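Local coordinates for type IV pilus assembly protein PilF (Thermus thermophilus HB8, PDB 5OIU) that probably hydrolyses ATP as a hexameric AAA+ motor to power assembly of type IV pili, at residues Leu299-Lys313 and Arg367-Leu381. Numbering follows the deposited sequence.
Sequences LGLSEAEIQGARLYK and REDGLYKALQGITTL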
loop_
_atom_site.group_PDB
_atom_site.type_symbol
_atom_site.label_atom_id
_atom_site.label_comp_id
_atom_site.label_asym_id
_atom_site.label_seq_id
_atom_site.Cartn_x
_atom_site.Cartn_y
_atom_site.Cartn_z
ATOM N N LEU C 299 -4.388 30.141 -15.861
ATOM C CA LEU C 299 -4.243 30.237 -14.416
ATOM C C LEU C 299 -5.593 30.234 -13.707
ATOM O O LEU C 299 -5.675 30.586 -12.525
ATOM C CB LEU C 299 -3.428 31.479 -14.046
ATOM C CG LEU C 299 -1.948 31.369 -14.443
ATOM C CD1 LEU C 299 -1.270 32.726 -14.570
ATOM C CD2 LEU C 299 -1.200 30.487 -13.458
ATOM N N GLY C 300 -6.657 29.851 -14.411
ATOM C CA GLY C 300 -7.941 29.655 -13.774
ATOM C C GLY C 300 -8.662 30.920 -13.397
ATOM O O GLY C 300 -9.500 30.893 -12.488
ATOM N N LEU C 301 -8.362 32.029 -14.068
ATOM C CA LEU C 301 -9.030 33.300 -13.825
ATOM C C LEU C 301 -10.274 33.431 -14.705
ATOM O O LEU C 301 -10.257 33.072 -15.888
ATOM C CB LEU C 301 -8.064 34.451 -14.089
ATOM C CG LEU C 301 -8.383 35.776 -13.417
ATOM C CD1 LEU C 301 -8.330 35.587 -11.930
ATOM C CD2 LEU C 301 -7.405 36.838 -13.860
ATOM N N SER C 302 -11.354 33.942 -14.115
ATOM C CA SER C 302 -12.612 34.100 -14.838
ATOM C C SER C 302 -12.483 35.170 -15.909
ATOM O O SER C 302 -11.724 36.132 -15.764
ATOM C CB SER C 302 -13.733 34.491 -13.882
ATOM O OG SER C 302 -13.589 35.850 -13.500
ATOM N N GLU C 303 -13.253 35.010 -16.990
ATOM C CA GLU C 303 -13.106 35.949 -18.098
ATOM C C GLU C 303 -13.577 37.341 -17.714
ATOM O O GLU C 303 -13.064 38.336 -18.243
ATOM C CB GLU C 303 -13.854 35.457 -19.337
ATOM C CG GLU C 303 -13.169 35.870 -20.629
ATOM C CD GLU C 303 -12.145 34.846 -21.092
ATOM O OE1 GLU C 303 -12.035 33.758 -20.476
ATOM O OE2 GLU C 303 -11.421 35.139 -22.065
ATOM N N ALA C 304 -14.541 37.428 -16.795
ATOM C CA ALA C 304 -14.873 38.711 -16.186
ATOM C C ALA C 304 -13.653 39.306 -15.495
ATOM O O ALA C 304 -13.283 40.461 -15.744
ATOM C CB ALA C 304 -16.030 38.541 -15.198
ATOM N N GLU C 305 -12.994 38.511 -14.641
ATOM C CA GLU C 305 -11.792 38.985 -13.957
ATOM C C GLU C 305 -10.725 39.444 -14.947
ATOM O O GLU C 305 -10.045 40.451 -14.714
ATOM C CB GLU C 305 -11.236 37.887 -13.052
ATOM C CG GLU C 305 -11.529 38.076 -11.569
ATOM C CD GLU C 305 -11.635 36.745 -10.825
ATOM O OE1 GLU C 305 -11.809 36.765 -9.581
ATOM O OE2 GLU C 305 -11.553 35.680 -11.489
ATOM N N ILE C 306 -10.569 38.728 -16.060
ATOM C CA ILE C 306 -9.507 39.066 -17.008
ATOM C C ILE C 306 -9.692 40.486 -17.535
ATOM O O ILE C 306 -8.712 41.220 -17.718
ATOM C CB ILE C 306 -9.452 38.032 -18.153
ATOM C CG1 ILE C 306 -8.921 36.696 -17.632
ATOM C CG2 ILE C 306 -8.574 38.527 -19.301
ATOM C CD1 ILE C 306 -9.036 35.566 -18.625
ATOM N N GLN C 307 -10.948 40.904 -17.747
ATOM C CA GLN C 307 -11.222 42.176 -18.416
ATOM C C GLN C 307 -10.399 43.313 -17.816
ATOM O O GLN C 307 -9.750 44.081 -18.538
ATOM C CB GLN C 307 -12.720 42.501 -18.351
ATOM C CG GLN C 307 -13.322 43.053 -19.669
ATOM C CD GLN C 307 -13.394 44.596 -19.746
ATOM O OE1 GLN C 307 -13.790 45.271 -18.784
ATOM N NE2 GLN C 307 -13.027 45.149 -20.905
ATOM N N GLY C 308 -10.370 43.415 -16.496
ATOM C CA GLY C 308 -9.651 44.531 -15.926
ATOM C C GLY C 308 -8.193 44.245 -15.655
ATOM O O GLY C 308 -7.375 45.171 -15.596
ATOM N N ALA C 309 -7.858 42.964 -15.512
ATOM C CA ALA C 309 -6.628 42.581 -14.832
ATOM C C ALA C 309 -5.415 43.224 -15.473
ATOM O O ALA C 309 -5.232 43.147 -16.688
ATOM C CB ALA C 309 -6.474 41.067 -14.840
ATOM N N ARG C 310 -4.602 43.882 -14.648
ATOM C CA ARG C 310 -3.285 44.369 -15.033
ATOM C C ARG C 310 -2.260 43.765 -14.080
ATOM O O ARG C 310 -2.592 43.374 -12.959
ATOM C CB ARG C 310 -3.218 45.912 -15.006
ATOM C CG ARG C 310 -3.472 46.630 -16.371
ATOM C CD ARG C 310 -4.396 45.818 -17.319
ATOM N NE ARG C 310 -5.107 46.581 -18.357
ATOM C CZ ARG C 310 -5.914 46.034 -19.276
ATOM N NH1 ARG C 310 -6.526 46.800 -20.175
ATOM N NH2 ARG C 310 -6.130 44.723 -19.294
ATOM N N LEU C 311 -1.018 43.649 -14.554
ATOM C CA LEU C 311 0.110 43.130 -13.786
ATOM C C LEU C 311 1.206 44.186 -13.736
ATOM O O LEU C 311 1.147 45.201 -14.434
ATOM C CB LEU C 311 0.680 41.837 -14.388
ATOM C CG LEU C 311 -0.095 40.520 -14.380
ATOM C CD1 LEU C 311 0.655 39.514 -15.250
ATOM C CD2 LEU C 311 -0.345 39.951 -12.972
ATOM N N TYR C 312 2.228 43.929 -12.916
ATOM C CA TYR C 312 3.211 44.942 -12.570
ATOM C C TYR C 312 4.598 44.326 -12.485
ATOM O O TYR C 312 4.749 43.132 -12.231
ATOM C CB TYR C 312 2.855 45.638 -11.229
ATOM C CG TYR C 312 1.451 46.201 -11.224
ATOM C CD1 TYR C 312 0.345 45.382 -10.996
ATOM C CD2 TYR C 312 1.225 47.540 -11.495
ATOM C CE1 TYR C 312 -0.942 45.894 -11.038
ATOM C CE2 TYR C 312 -0.061 48.063 -11.524
ATOM C CZ TYR C 312 -1.132 47.245 -11.297
ATOM O OH TYR C 312 -2.390 47.792 -11.335
ATOM N N LYS C 313 5.610 45.158 -12.714
ATOM C CA LYS C 313 6.989 44.799 -12.422
ATOM C C LYS C 313 7.721 46.059 -11.997
ATOM O O LYS C 313 7.212 47.173 -12.100
ATOM C CB LYS C 313 7.674 44.132 -13.618
ATOM C CG LYS C 313 8.230 45.108 -14.651
ATOM C CD LYS C 313 8.917 44.377 -15.817
ATOM C CE LYS C 313 10.212 45.104 -16.278
ATOM N NZ LYS C 313 10.503 45.027 -17.754
ATOM N N ARG C 367 -0.768 29.387 -5.694
ATOM C CA ARG C 367 -0.617 30.096 -6.956
ATOM C C ARG C 367 -1.809 31.005 -7.215
ATOM O O ARG C 367 -1.651 32.124 -7.729
ATOM C CB ARG C 367 -0.433 29.092 -8.083
ATOM C CG ARG C 367 -0.207 29.710 -9.435
ATOM C CD ARG C 367 -0.253 28.625 -10.474
ATOM N NE ARG C 367 1.046 28.003 -10.673
ATOM C CZ ARG C 367 1.220 26.729 -11.026
ATOM N NH1 ARG C 367 0.161 25.931 -11.204
ATOM N NH2 ARG C 367 2.454 26.258 -11.202
ATOM N N GLU C 368 -3.009 30.552 -6.841
ATOM C CA GLU C 368 -4.175 31.427 -6.876
ATOM C C GLU C 368 -3.973 32.635 -5.964
ATOM O O GLU C 368 -4.172 33.784 -6.378
ATOM C CB GLU C 368 -5.424 30.637 -6.486
ATOM C CG GLU C 368 -6.008 29.778 -7.618
ATOM C CD GLU C 368 -6.839 28.617 -7.094
ATOM O OE1 GLU C 368 -7.106 28.590 -5.879
ATOM O OE2 GLU C 368 -7.226 27.723 -7.882
ATOM N N ASP C 369 -3.556 32.396 -4.720
ATOM C CA ASP C 369 -3.255 33.497 -3.812
ATOM C C ASP C 369 -2.151 34.377 -4.383
ATOM O O ASP C 369 -2.250 35.613 -4.371
ATOM C CB ASP C 369 -2.863 32.949 -2.432
ATOM C CG ASP C 369 -2.858 34.031 -1.339
ATOM O OD1 ASP C 369 -3.962 34.480 -0.930
ATOM O OD2 ASP C 369 -1.752 34.416 -0.874
ATOM N N GLY C 370 -1.086 33.755 -4.890
ATOM C CA GLY C 370 0.000 34.532 -5.453
ATOM C C GLY C 370 -0.466 35.377 -6.616
ATOM O O GLY C 370 -0.087 36.542 -6.737
ATOM N N LEU C 371 -1.317 34.814 -7.470
ATOM C CA LEU C 371 -1.781 35.569 -8.630
ATOM C C LEU C 371 -2.589 36.779 -8.188
ATOM O O LEU C 371 -2.361 37.903 -8.653
ATOM C CB LEU C 371 -2.607 34.676 -9.556
ATOM C CG LEU C 371 -3.227 35.462 -10.714
ATOM C CD1 LEU C 371 -2.132 36.042 -11.577
ATOM C CD2 LEU C 371 -4.184 34.637 -11.553
ATOM N N TYR C 372 -3.524 36.557 -7.265
ATOM C CA TYR C 372 -4.339 37.629 -6.707
ATOM C C TYR C 372 -3.475 38.802 -6.243
ATOM O O TYR C 372 -3.701 39.948 -6.645
ATOM C CB TYR C 372 -5.193 37.054 -5.565
ATOM C CG TYR C 372 -5.795 38.094 -4.642
ATOM C CD1 TYR C 372 -6.943 38.806 -5.007
ATOM C CD2 TYR C 372 -5.222 38.373 -3.401
ATOM C CE1 TYR C 372 -7.499 39.774 -4.159
ATOM C CE2 TYR C 372 -5.771 39.336 -2.546
ATOM C CZ TYR C 372 -6.907 40.031 -2.933
ATOM O OH TYR C 372 -7.456 40.982 -2.102
ATOM N N LYS C 373 -2.444 38.525 -5.437
ATOM C CA LYS C 373 -1.588 39.603 -4.948
ATOM C C LYS C 373 -0.715 40.183 -6.058
ATOM O O LYS C 373 -0.375 41.377 -6.029
ATOM C CB LYS C 373 -0.723 39.107 -3.790
ATOM C CG LYS C 373 -1.523 38.745 -2.543
ATOM C CD LYS C 373 -0.692 37.905 -1.587
ATOM C CE LYS C 373 -1.456 37.582 -0.334
ATOM N NZ LYS C 373 -0.803 36.488 0.446
ATOM N N ALA C 374 -0.345 39.362 -7.042
ATOM C CA ALA C 374 0.314 39.894 -8.228
ATOM C C ALA C 374 -0.609 40.825 -9.000
ATOM O O ALA C 374 -0.150 41.836 -9.549
ATOM C CB ALA C 374 0.787 38.747 -9.116
ATOM N N LEU C 375 -1.910 40.514 -9.040
ATOM C CA LEU C 375 -2.867 41.381 -9.716
ATOM C C LEU C 375 -3.068 42.710 -8.993
ATOM O O LEU C 375 -3.743 43.592 -9.532
ATOM C CB LEU C 375 -4.205 40.659 -9.879
ATOM C CG LEU C 375 -4.246 39.563 -10.953
ATOM C CD1 LEU C 375 -5.572 38.788 -10.938
ATOM C CD2 LEU C 375 -3.947 40.146 -12.338
ATOM N N GLN C 376 -2.498 42.881 -7.802
ATOM C CA GLN C 376 -2.531 44.154 -7.102
ATOM C C GLN C 376 -1.179 44.856 -7.073
ATOM O O GLN C 376 -1.063 45.922 -6.467
ATOM C CB GLN C 376 -3.044 43.953 -5.677
ATOM C CG GLN C 376 -4.455 43.415 -5.655
ATOM C CD GLN C 376 -4.943 43.109 -4.252
ATOM O OE1 GLN C 376 -4.733 42.009 -3.737
ATOM N NE2 GLN C 376 -5.588 44.088 -3.616
ATOM N N GLY C 377 -0.159 44.295 -7.707
ATOM C CA GLY C 377 1.144 44.913 -7.718
ATOM C C GLY C 377 2.041 44.607 -6.541
ATOM O O GLY C 377 3.113 45.209 -6.433
ATOM N N ILE C 378 1.655 43.695 -5.651
ATOM C CA ILE C 378 2.545 43.344 -4.544
ATOM C C ILE C 378 3.790 42.625 -5.059
ATOM O O ILE C 378 4.905 42.840 -4.568
ATOM C CB ILE C 378 1.783 42.496 -3.517
ATOM C CG1 ILE C 378 0.653 43.325 -2.928
ATOM C CG2 ILE C 378 2.703 42.012 -2.438
ATOM C CD1 ILE C 378 -0.480 42.515 -2.402
ATOM N N THR C 379 3.622 41.765 -6.057
ATOM C CA THR C 379 4.720 40.977 -6.589
ATOM C C THR C 379 4.551 40.824 -8.098
ATOM O O THR C 379 3.516 41.177 -8.685
ATOM C CB THR C 379 4.796 39.606 -5.897
ATOM O OG1 THR C 379 5.946 38.905 -6.352
ATOM C CG2 THR C 379 3.539 38.764 -6.184
ATOM N N THR C 380 5.602 40.319 -8.732
ATOM C CA THR C 380 5.500 39.951 -10.131
ATOM C C THR C 380 4.858 38.583 -10.255
ATOM O O THR C 380 4.838 37.789 -9.312
ATOM C CB THR C 380 6.873 39.909 -10.780
ATOM O OG1 THR C 380 7.598 38.794 -10.241
ATOM C CG2 THR C 380 7.619 41.199 -10.517
ATOM N N LEU C 381 4.326 38.307 -11.438
ATOM C CA LEU C 381 3.842 36.959 -11.702
ATOM C C LEU C 381 4.991 35.959 -11.726
ATOM O O LEU C 381 4.812 34.810 -11.307
ATOM C CB LEU C 381 3.073 36.923 -13.013
ATOM C CG LEU C 381 2.599 35.535 -13.413
ATOM C CD1 LEU C 381 1.358 35.173 -12.604
ATOM C CD2 LEU C 381 2.339 35.458 -14.917
#
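The Schellman turn that closes helix 366-374 at Gly377 is met by Tyr312, while leucines join that helix and the segment following it to the two-stranded sheet 286-289/311-314 and its adjoining helices in the zinc-bearing part of this pilus assembly ATPase of the type II/IV secretion family. Tyr312 CG, anti to the carbonyl carbon (chi1 -54°), directs the ring to the turn, where CD1 lies 3.4 Å from Gly377 CA. Ala374 O meets the ring at its edge, in plane, and the same oxygen accepts from Gly377 N within the turn. Leu375 carries the middle of the interface: CD2 rests 3.7 Å from both Ala309 CB and Leu311 CD2, whereas CD1 meets Leu301 CD2 tip to tip at 4.0 Å. Leu311 CD1 lies 4.2 Å from Leu381 CB. Farther along, Leu299 sets CB 4.1 Å from Leu371 CD2 and CD1 against Leu381 CD1; its side chain and that of Arg367 cross at about a right angle, Leu299 CD2 lying 3.6 Å from Arg367 CD. Phe263 of a neighbouring subunit packs on both residues. Beside the strand, Thr380 CG2 lies 3.9 Å from Tyr312 O, while Thr380 OG1 caps the following helix at Glu383 N.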